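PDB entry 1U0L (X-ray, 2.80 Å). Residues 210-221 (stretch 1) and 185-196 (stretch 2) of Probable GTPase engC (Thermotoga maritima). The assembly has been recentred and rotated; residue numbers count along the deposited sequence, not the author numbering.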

ATOM      1  N   THR A 210     -23.435  -8.230   0.199  1.00194.31           N
ATOM      2  CA  THR A 210     -22.670  -9.231   0.935  1.00193.78           C
ATOM      3  C   THR A 210     -21.667  -8.539   1.869  1.00191.44           C
ATOM      4  O   THR A 210     -22.064  -7.757   2.735  1.00190.66           O
ATOM      5  CB  THR A 210     -21.932 -10.182  -0.047  1.00 92.74           C
ATOM      6  OG1 THR A 210     -22.867 -10.694  -1.010  1.00 96.41           O
ATOM      7  CG2 THR A 210     -21.310 -11.356   0.704  1.00 96.91           C
ATOM      8  N   THR A 211     -20.377  -8.823   1.699  1.00144.92           N
ATOM      9  CA  THR A 211     -19.333  -8.216   2.527  1.00141.13           C
ATOM     10  C   THR A 211     -18.157  -7.783   1.649  1.00136.76           C
ATOM     11  O   THR A 211     -17.042  -8.289   1.784  1.00135.86           O
ATOM     12  CB  THR A 211     -18.825  -9.205   3.613  1.00151.04           C
ATOM     13  OG1 THR A 211     -18.399 -10.426   2.994  1.00152.37           O
ATOM     14  CG2 THR A 211     -19.927  -9.512   4.619  1.00152.37           C
ATOM     15  N   THR A 212     -18.420  -6.833   0.760  1.00 81.66           N
ATOM     16  CA  THR A 212     -17.417  -6.330  -0.169  1.00 74.92           C
ATOM     17  C   THR A 212     -16.537  -5.194   0.351  1.00 69.06           C
ATOM     18  O   THR A 212     -15.741  -4.633  -0.404  1.00 68.06           O
ATOM     19  CB  THR A 212     -18.079  -5.856  -1.477  1.00113.56           C
ATOM     20  OG1 THR A 212     -18.951  -4.750  -1.202  1.00112.30           O
ATOM     21  CG2 THR A 212     -18.879  -6.991  -2.101  1.00114.09           C
ATOM     22  N   THR A 213     -16.677  -4.841   1.623  1.00 48.99           N
ATOM     23  CA  THR A 213     -15.851  -3.780   2.179  1.00 41.30           C
ATOM     24  C   THR A 213     -14.721  -4.353   3.039  1.00 36.36           C
ATOM     25  O   THR A 213     -14.862  -5.409   3.663  1.00 35.69           O
ATOM     26  CB  THR A 213     -16.692  -2.797   2.999  1.00 40.33           C
ATOM     27  OG1 THR A 213     -17.403  -3.506   4.015  1.00 38.91           O
ATOM     28  CG2 THR A 213     -17.687  -2.087   2.104  1.00 38.41           C
ATOM     29  N   ALA A 214     -13.588  -3.663   3.053  1.00 43.54           N
ATOM     30  CA  ALA A 214     -12.445  -4.123   3.819  1.00 38.31           C
ATOM     31  C   ALA A 214     -12.712  -3.923   5.287  1.00 34.85           C
ATOM     32  O   ALA A 214     -13.751  -3.406   5.672  1.00 36.36           O
ATOM     33  CB  ALA A 214     -11.199  -3.357   3.417  1.00 58.24           C
ATOM     34  N   GLN A 215     -11.763  -4.342   6.107  1.00 29.32           N
ATOM     35  CA  GLN A 215     -11.870  -4.195   7.544  1.00 26.03           C
ATOM     36  C   GLN A 215     -10.494  -3.860   8.044  1.00 25.91           C
ATOM     37  O   GLN A 215      -9.501  -4.097   7.355  1.00 24.44           O
ATOM     38  CB  GLN A 215     -12.324  -5.491   8.187  1.00 36.89           C
ATOM     39  CG  GLN A 215     -13.794  -5.738   8.085  1.00 40.37           C
ATOM     40  CD  GLN A 215     -14.205  -6.952   8.875  1.00 41.83           C
ATOM     41  OE1 GLN A 215     -13.606  -7.256   9.911  1.00 44.71           O
ATOM     42  NE2 GLN A 215     -15.234  -7.652   8.405  1.00 41.86           N
ATOM     43  N   LEU A 216     -10.407  -3.297   9.237  1.00 41.73           N
ATOM     44  CA  LEU A 216      -9.093  -2.995   9.754  1.00 40.74           C
ATOM     45  C   LEU A 216      -8.853  -3.991  10.862  1.00 40.73           C
ATOM     46  O   LEU A 216      -9.711  -4.195  11.710  1.00 42.67           O
ATOM     47  CB  LEU A 216      -9.025  -1.556  10.272  1.00 24.33           C
ATOM     48  CG  LEU A 216      -9.250  -0.461   9.223  1.00 20.47           C
ATOM     49  CD1 LEU A 216      -9.001   0.887   9.850  1.00 19.46           C
ATOM     50  CD2 LEU A 216      -8.299  -0.657   8.047  1.00 20.88           C
ATOM     51  N   LEU A 217      -7.707  -4.651  10.825  1.00 38.36           N
ATOM     52  CA  LEU A 217      -7.381  -5.615  11.850  1.00 40.27           C
ATOM     53  C   LEU A 217      -6.380  -4.942  12.763  1.00 43.04           C
ATOM     54  O   LEU A 217      -5.373  -4.400  12.293  1.00 44.17           O
ATOM     55  CB  LEU A 217      -6.778  -6.866  11.223  1.00 32.99           C
ATOM     56  CG  LEU A 217      -7.737  -7.592  10.285  1.00 33.18           C
ATOM     57  CD1 LEU A 217      -6.987  -8.655   9.502  1.00 33.92           C
ATOM     58  CD2 LEU A 217      -8.876  -8.194  11.093  1.00 31.50           C
ATOM     59  N   LYS A 218      -6.651  -4.959  14.066  1.00 35.65           N
ATOM     60  CA  LYS A 218      -5.750  -4.319  15.003  1.00 36.90           C
ATOM     61  C   LYS A 218      -4.594  -5.245  15.338  1.00 36.41           C
ATOM     62  O   LYS A 218      -4.787  -6.438  15.569  1.00 37.28           O
ATOM     63  CB  LYS A 218      -6.494  -3.939  16.282  1.00 70.73           C
ATOM     64  CG  LYS A 218      -5.701  -3.020  17.202  1.00 76.49           C
ATOM     65  CD  LYS A 218      -6.357  -2.831  18.563  1.00 81.18           C
ATOM     66  CE  LYS A 218      -7.747  -2.215  18.461  1.00 84.75           C
ATOM     67  NZ  LYS A 218      -8.751  -3.131  17.837  1.00 87.02           N
ATOM     68  N   PHE A 219      -3.388  -4.692  15.355  1.00 35.99           N
ATOM     69  CA  PHE A 219      -2.209  -5.476  15.683  1.00 37.52           C
ATOM     70  C   PHE A 219      -1.989  -5.514  17.182  1.00 37.48           C
ATOM     71  O   PHE A 219      -2.286  -4.554  17.898  1.00 36.20           O
ATOM     72  CB  PHE A 219      -0.957  -4.889  15.025  1.00 46.97           C
ATOM     73  CG  PHE A 219      -0.754  -5.324  13.605  1.00 48.07           C
ATOM     74  CD1 PHE A 219      -0.537  -4.384  12.601  1.00 48.14           C
ATOM     75  CD2 PHE A 219      -0.770  -6.673  13.271  1.00 47.32           C
ATOM     76  CE1 PHE A 219      -0.341  -4.778  11.284  1.00 48.91           C
ATOM     77  CE2 PHE A 219      -0.575  -7.079  11.956  1.00 48.34           C
ATOM     78  CZ  PHE A 219      -0.360  -6.130  10.962  1.00 48.24           C
ATOM     79  N   ASP A 220      -1.452  -6.632  17.648  1.00 50.20           N
ATOM     80  CA  ASP A 220      -1.148  -6.809  19.054  1.00 49.83           C
ATOM     81  C   ASP A 220      -0.390  -5.594  19.555  1.00 48.83           C
ATOM     82  O   ASP A 220      -0.697  -5.044  20.610  1.00 48.75           O
ATOM     83  CB  ASP A 220      -0.265  -8.041  19.234  1.00 58.91           C
ATOM     84  CG  ASP A 220      -0.962  -9.147  19.974  1.00 63.95           C
ATOM     85  OD1 ASP A 220      -2.204  -9.077  20.095  1.00 67.14           O
ATOM     86  OD2 ASP A 220      -0.273 -10.089  20.428  1.00 68.26           O
ATOM     87  N   PHE A 221       0.594  -5.181  18.765  1.00 35.77           N
ATOM     88  CA  PHE A 221       1.475  -4.077  19.103  1.00 33.17           C
ATOM     89  C   PHE A 221       1.013  -2.690  18.693  1.00 32.95           C
ATOM     90  O   PHE A 221       1.828  -1.763  18.635  1.00 34.21           O
ATOM     91  CB  PHE A 221       2.841  -4.352  18.492  1.00 36.88           C
ATOM     92  CG  PHE A 221       2.777  -4.716  17.036  1.00 39.27           C
ATOM     93  CD1 PHE A 221       2.562  -3.739  16.068  1.00 40.63           C
ATOM     94  CD2 PHE A 221       2.896  -6.037  16.634  1.00 39.47           C
ATOM     95  CE1 PHE A 221       2.465  -4.077  14.723  1.00 41.47           C
ATOM     96  CE2 PHE A 221       2.801  -6.382  15.298  1.00 40.32           C
ATOM     97  CZ  PHE A 221       2.586  -5.401  14.339  1.00 41.27           C
TER
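Stretch 2 185-196: LLNAINPGLKLR

The strongest polar link between the two stretches is made by the side chain of Asn190. The backbone N of Asp220 donates a hydrogen bond to Asn190 OD1, 2.7 Å away, with an angle of 152° at the hydrogen. The other end of the amide is also used: Asn190 ND2 donates to Ile189 O at 2.7 Å, within stretch 2. The Asn190 side chain thus ties the end of its own helix to the backbone of stretch 1. The same amide lies close to the Asp220 side chain, with Asn190 ND2 3.3 Å from Asp220 CB.

A second polar contact lies at the far end. Arg196 NH1 donates a weak hydrogen bond to Thr211 O at 3.5 Å. Arg196 NH2 is 3.2 Å from Thr211 OG1. Thr211 is poorly ordered, so this end is less well defined than the Asn190 site.

Stretch 2 starts in a helix that began earlier in the chain and runs through Ile189. The backbone bonds Ile189 N to Leu185 O, 2.9 Å, and Asn190 N to Leu186 O, 3.0 Å, belong to its last turn. Asn190 is the first residue to leave helical angles. A turn follows, in which Leu193 N donates to Asn190 O at 3.0 Å. Gly192 has a positive phi of 113°; a CB there would be jammed against the carbonyl O of Pro191. The chain from Leu193 to Leu195 is then extended.

In stretch 1, residues 216-218 form a strand, and the rest is loop or turn. From Asn190 on, stretch 2 runs opposite to stretch 1: Asp220 lies by Asn190 and Leu217 by Leu193, and the Arg196 side chain reaches to Thr211. The CA atoms of Asp220 and Asn190 are 6.7 Å apart, and those of Leu217 and Leu193 are 7.4 Å apart.

Apolar packing gathers around Leu217, Phe219 and Phe221. Leu217 points toward stretch 2, and its CB is 3.8 Å from Leu193 CD2. Its CD1 is 4.3 Å from Leu186 CD2. Phe219 starts sideways, but its ring end comes nearer. Phe219 CD2 is 3.8 Å from Leu193 CD1, while Phe219 CE2 is 3.9 Å from Leu186 CD1 and 4.1 Å from Ile189 CG2. Asn190 OD1 meets the edge of this ring, 3.8 Å from Phe219 CD2. Phe221 extends the packing along the helix end: its CE2 lies 3.6 Å from Ile189 CG2, which sits at the ring edge. Together the stretches bury 531 Å².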

ATOM      1  N   LEU A 185       2.253 -14.285   6.168  1.00 36.68           N
ATOM      2  CA  LEU A 185       3.088 -13.350   6.931  1.00 36.37           C
ATOM      3  C   LEU A 185       2.253 -12.723   8.043  1.00 35.31           C
ATOM      4  O   LEU A 185       2.689 -12.612   9.185  1.00 33.87           O
ATOM      5  CB  LEU A 185       3.639 -12.257   6.015  1.00 26.10           C
ATOM      6  CG  LEU A 185       4.821 -12.655   5.132  1.00 24.30           C
ATOM      7  CD1 LEU A 185       5.059 -11.628   4.039  1.00 21.47           C
ATOM      8  CD2 LEU A 185       6.047 -12.803   6.011  1.00 24.00           C
ATOM      9  N   LEU A 186       1.038 -12.331   7.679  1.00 30.52           N
ATOM     10  CA  LEU A 186       0.097 -11.720   8.599  1.00 30.86           C
ATOM     11  C   LEU A 186      -0.069 -12.577   9.839  1.00 31.62           C
ATOM     12  O   LEU A 186      -0.025 -12.075  10.971  1.00 29.95           O
ATOM     13  CB  LEU A 186      -1.257 -11.558   7.915  1.00 38.68           C
ATOM     14  CG  LEU A 186      -2.327 -10.807   8.696  1.00 41.90           C
ATOM     15  CD1 LEU A 186      -1.801  -9.450   9.107  1.00 45.05           C
ATOM     16  CD2 LEU A 186      -3.566 -10.647   7.830  1.00 43.88           C
ATOM     17  N   ASN A 187      -0.255 -13.877   9.617  1.00 37.83           N
ATOM     18  CA  ASN A 187      -0.451 -14.811  10.714  1.00 36.86           C
ATOM     19  C   ASN A 187       0.825 -15.033  11.500  1.00 35.16           C
ATOM     20  O   ASN A 187       0.780 -15.399  12.668  1.00 36.12           O
ATOM     21  CB  ASN A 187      -0.991 -16.141  10.193  1.00 37.86           C
ATOM     22  CG  ASN A 187      -1.516 -17.024  11.307  1.00 39.90           C
ATOM     23  OD1 ASN A 187      -0.746 -17.639  12.038  1.00 39.57           O
ATOM     24  ND2 ASN A 187      -2.838 -17.071  11.454  1.00 40.47           N
ATOM     25  N   ALA A 188       1.961 -14.812  10.854  1.00 24.65           N
ATOM     26  CA  ALA A 188       3.254 -14.967  11.510  1.00 24.67           C
ATOM     27  C   ALA A 188       3.495 -13.779  12.448  1.00 25.67           C
ATOM     28  O   ALA A 188       4.138 -13.916  13.496  1.00 25.15           O
ATOM     29  CB  ALA A 188       4.370 -15.044  10.458  1.00 20.45           C
ATOM     30  N   ILE A 189       2.965 -12.620  12.058  1.00 30.22           N
ATOM     31  CA  ILE A 189       3.103 -11.381  12.820  1.00 31.65           C
ATOM     32  C   ILE A 189       2.166 -11.348  14.015  1.00 32.53           C
ATOM     33  O   ILE A 189       2.507 -10.825  15.081  1.00 32.21           O
ATOM     34  CB  ILE A 189       2.774 -10.162  11.949  1.00 38.49           C
ATOM     35  CG1 ILE A 189       3.641 -10.167  10.687  1.00 39.73           C
ATOM     36  CG2 ILE A 189       3.016  -8.893  12.737  1.00 38.68           C
ATOM     37  CD1 ILE A 189       3.177  -9.190   9.618  1.00 36.98           C
ATOM     38  N   ASN A 190       0.976 -11.905  13.827  1.00 37.54           N
ATOM     39  CA  ASN A 190      -0.033 -11.944  14.877  1.00 37.81           C
ATOM     40  C   ASN A 190      -0.885 -13.192  14.741  1.00 37.90           C
ATOM     41  O   ASN A 190      -1.948 -13.146  14.126  1.00 38.63           O
ATOM     42  CB  ASN A 190      -0.954 -10.732  14.768  1.00 35.55           C
ATOM     43  CG  ASN A 190      -0.736  -9.726  15.871  1.00 36.50           C
ATOM     44  OD1 ASN A 190      -1.653  -8.960  16.212  1.00 36.99           O
ATOM     45  ND2 ASN A 190       0.474  -9.707  16.432  1.00 34.10           N
ATOM     46  N   PRO A 191      -0.443 -14.320  15.312  1.00 37.34           N
ATOM     47  CA  PRO A 191      -1.221 -15.559  15.218  1.00 38.35           C
ATOM     48  C   PRO A 191      -2.719 -15.299  15.323  1.00 39.98           C
ATOM     49  O   PRO A 191      -3.174 -14.643  16.258  1.00 41.09           O
ATOM     50  CB  PRO A 191      -0.683 -16.377  16.382  1.00 30.97           C
ATOM     51  CG  PRO A 191       0.778 -16.045  16.331  1.00 30.10           C
ATOM     52  CD  PRO A 191       0.774 -14.528  16.117  1.00 30.83           C
ATOM     53  N   GLY A 192      -3.478 -15.795  14.351  1.00 42.26           N
ATOM     54  CA  GLY A 192      -4.916 -15.589  14.360  1.00 43.16           C
ATOM     55  C   GLY A 192      -5.421 -14.712  13.226  1.00 45.33           C
ATOM     56  O   GLY A 192      -6.451 -15.007  12.623  1.00 45.88           O
ATOM     57  N   LEU A 193      -4.699 -13.629  12.944  1.00 47.68           N
ATOM     58  CA  LEU A 193      -5.055 -12.692  11.880  1.00 48.75           C
ATOM     59  C   LEU A 193      -4.837 -13.281  10.488  1.00 50.11           C
ATOM     60  O   LEU A 193      -3.884 -14.029  10.261  1.00 50.18           O
ATOM     61  CB  LEU A 193      -4.208 -11.424  11.993  1.00 32.39           C
ATOM     62  CG  LEU A 193      -4.434 -10.472  13.159  1.00 30.02           C
ATOM     63  CD1 LEU A 193      -3.470  -9.313  13.028  1.00 28.67           C
ATOM     64  CD2 LEU A 193      -5.875  -9.974  13.149  1.00 30.53           C
ATOM     65  N   LYS A 194      -5.705 -12.925   9.544  1.00 42.98           N
ATOM     66  CA  LYS A 194      -5.559 -13.438   8.186  1.00 45.35           C
ATOM     67  C   LYS A 194      -6.313 -12.613   7.161  1.00 44.69           C
ATOM     68  O   LYS A 194      -7.307 -11.965   7.486  1.00 46.94           O
ATOM     69  CB  LYS A 194      -6.039 -14.886   8.116  1.00 92.52           C
ATOM     70  CG  LYS A 194      -7.493 -15.062   8.522  1.00 96.63           C
ATOM     71  CD  LYS A 194      -7.898 -16.527   8.555  1.00100.69           C
ATOM     72  CE  LYS A 194      -6.997 -17.342   9.482  1.00103.56           C
ATOM     73  NZ  LYS A 194      -6.971 -16.827  10.884  1.00104.69           N
ATOM     74  N   LEU A 195      -5.828 -12.645   5.922  1.00 25.26           N
ATOM     75  CA  LEU A 195      -6.445 -11.923   4.817  1.00 25.91           C
ATOM     76  C   LEU A 195      -7.793 -12.525   4.461  1.00 27.12           C
ATOM     77  O   LEU A 195      -8.114 -13.624   4.897  1.00 28.59           O
ATOM     78  CB  LEU A 195      -5.538 -11.974   3.598  1.00 40.46           C
ATOM     79  CG  LEU A 195      -4.222 -11.213   3.729  1.00 40.81           C
ATOM     80  CD1 LEU A 195      -3.306 -11.572   2.566  1.00 42.29           C
ATOM     81  CD2 LEU A 195      -4.499  -9.713   3.760  1.00 40.68           C
ATOM     82  N   ARG A 196      -8.588 -11.815   3.673  1.00 45.67           N
ATOM     83  CA  ARG A 196      -9.883 -12.343   3.276  1.00 48.98           C
ATOM     84  C   ARG A 196      -9.693 -13.453   2.257  1.00 49.66           C
ATOM     85  O   ARG A 196     -10.651 -13.879   1.614  1.00 51.36           O
ATOM     86  CB  ARG A 196     -10.754 -11.245   2.669  1.00 81.32           C
ATOM     87  CG  ARG A 196     -11.647 -10.546   3.665  1.00 84.80           C
ATOM     88  CD  ARG A 196     -12.499 -11.549   4.428  1.00 87.66           C
ATOM     89  NE  ARG A 196     -13.733 -10.952   4.928  1.00 92.33           N
ATOM     90  CZ  ARG A 196     -14.692 -10.457   4.150  1.00 94.51           C
ATOM     91  NH1 ARG A 196     -14.558 -10.486   2.828  1.00 96.64           N
ATOM     92  NH2 ARG A 196     -15.785  -9.933   4.689  1.00 94.98           N
TER